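Local coordinates for protein pyroglutatmate porin OpdO (Pseudomonas aeruginosa, PDB 3SZV) that probably acts as an outer-membrane porin of the OprD family, a beta-barrel channel thought to admit small carboxylates such as pyroglutamate, at residues A[296-300]-A[311-315]. Sequence-based numbering, arbitrary orientation.
Sequences LVNFI and RSWQL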
# COMPACT_ATOMS: atom_id res chain seq x y z
N LEU A 296 9.31 0.92 1.38
CA LEU A 296 10.56 1.63 1.14
C LEU A 296 10.29 3.11 1.01
O LEU A 296 9.35 3.51 0.32
CB LEU A 296 11.24 1.12 -0.13
CG LEU A 296 11.75 -0.32 -0.05
CD1 LEU A 296 12.16 -0.80 -1.44
CD2 LEU A 296 12.93 -0.45 0.94
N VAL A 297 11.09 3.94 1.66
CA VAL A 297 10.84 5.37 1.63
C VAL A 297 10.93 5.95 0.22
O VAL A 297 10.26 6.95 -0.08
CB VAL A 297 11.75 6.19 2.60
CG1 VAL A 297 11.57 5.73 4.07
CG2 VAL A 297 13.23 6.16 2.15
N ASN A 298 11.76 5.36 -0.65
CA ASN A 298 11.91 5.87 -2.00
C ASN A 298 11.16 5.07 -3.07
O ASN A 298 11.45 5.18 -4.26
CB ASN A 298 13.40 6.02 -2.36
CG ASN A 298 14.07 7.17 -1.60
OD1 ASN A 298 13.41 8.01 -0.97
ND2 ASN A 298 15.40 7.23 -1.67
N PHE A 299 10.17 4.28 -2.64
CA PHE A 299 9.26 3.61 -3.56
C PHE A 299 8.23 4.62 -4.03
O PHE A 299 7.48 5.19 -3.22
CB PHE A 299 8.58 2.42 -2.86
CG PHE A 299 7.32 1.92 -3.52
CD1 PHE A 299 7.34 1.41 -4.81
CD2 PHE A 299 6.13 1.89 -2.81
CE1 PHE A 299 6.16 0.92 -5.40
CE2 PHE A 299 4.96 1.40 -3.39
CZ PHE A 299 4.98 0.92 -4.69
N ILE A 300 8.21 4.85 -5.34
CA ILE A 300 7.39 5.90 -5.94
C ILE A 300 6.54 5.35 -7.09
O ILE A 300 6.10 4.19 -7.01
CB ILE A 300 8.25 7.13 -6.29
CG1 ILE A 300 9.40 6.78 -7.25
CG2 ILE A 300 8.79 7.76 -5.02
CD1 ILE A 300 10.03 8.02 -7.88
N ARG A 311 21.86 2.96 -3.69
CA ARG A 311 21.80 4.11 -2.80
C ARG A 311 21.00 5.18 -3.51
O ARG A 311 21.23 5.44 -4.69
CB ARG A 311 23.22 4.62 -2.51
CG ARG A 311 23.27 5.97 -1.80
CD ARG A 311 24.71 6.42 -1.60
NE ARG A 311 25.42 6.50 -2.88
CZ ARG A 311 26.73 6.30 -3.02
NH1 ARG A 311 27.47 5.99 -1.96
NH2 ARG A 311 27.29 6.39 -4.21
N SER A 312 20.03 5.78 -2.82
CA SER A 312 19.18 6.75 -3.49
C SER A 312 18.75 7.87 -2.57
O SER A 312 18.69 7.70 -1.35
CB SER A 312 17.96 6.05 -4.10
OG SER A 312 17.14 5.45 -3.11
N TRP A 313 18.49 9.03 -3.17
CA TRP A 313 17.93 10.14 -2.42
C TRP A 313 16.70 10.67 -3.13
O TRP A 313 16.56 10.53 -4.35
CB TRP A 313 18.98 11.25 -2.22
CG TRP A 313 19.52 11.87 -3.46
CD1 TRP A 313 20.69 11.56 -4.10
CD2 TRP A 313 18.93 12.94 -4.21
NE1 TRP A 313 20.85 12.36 -5.20
CE2 TRP A 313 19.79 13.22 -5.29
CE3 TRP A 313 17.75 13.69 -4.07
CZ2 TRP A 313 19.51 14.22 -6.23
CZ3 TRP A 313 17.48 14.68 -5.00
CH2 TRP A 313 18.35 14.93 -6.07
N GLN A 314 15.81 11.28 -2.34
CA GLN A 314 14.54 11.78 -2.84
C GLN A 314 14.32 13.20 -2.37
O GLN A 314 14.59 13.53 -1.21
CB GLN A 314 13.37 10.92 -2.33
CG GLN A 314 11.99 11.50 -2.74
CD GLN A 314 10.78 10.66 -2.33
OE1 GLN A 314 9.65 11.04 -2.63
NE2 GLN A 314 11.00 9.54 -1.63
N LEU A 315 13.79 14.04 -3.26
CA LEU A 315 13.21 15.32 -2.85
C LEU A 315 11.78 15.36 -3.38
O LEU A 315 11.53 15.01 -4.53
CB LEU A 315 14.04 16.50 -3.36
CG LEU A 315 15.35 16.73 -2.59
CD1 LEU A 315 16.23 17.76 -3.28
CD2 LEU A 315 15.07 17.13 -1.14
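Gln314 CB lies over one face of the Asn298 carboxamide, beside its oxygen (3.2 Å from Asn298 OD1), while Ser312 OG sits in the plane of that amide at its nitrogen end. There Asn298 ND2 gives a nearly straight 2.9 Å hydrogen bond to Ser312 OG. At the other end, Asn298 OD1 takes a 2.9 Å bond from Gln314 NE2. The two amide planes are 66° apart: OD1 lies close to the plane of the Gln314 amide, but NE2 comes in tilted 32° from the Asn298 carbonyl plane, displaced to the same side as CB. Gln314 reaches this point fully stretched, its CG anti to the backbone N (chi1 175°), and NE2 also makes a weak bond to Val297 O at 3.1 Å. In the OprD-type barrel, 296-300 belongs to the long loop between wall strands 271-281 and 311-320. Leu296 to Phe299 form a type I turn that presents Asn298 to the strand. No backbone-to-backbone bond joins the two segments here; the turn meets the strand through the side chains of Asn298, Ser312 and Gln314 and the carbonyl of Val297. Gln278 on the adjoining strand accepts a bond from Asn298 N. On the strand's other face, Trp313 points away from the loop and its ring meets that of Tyr335.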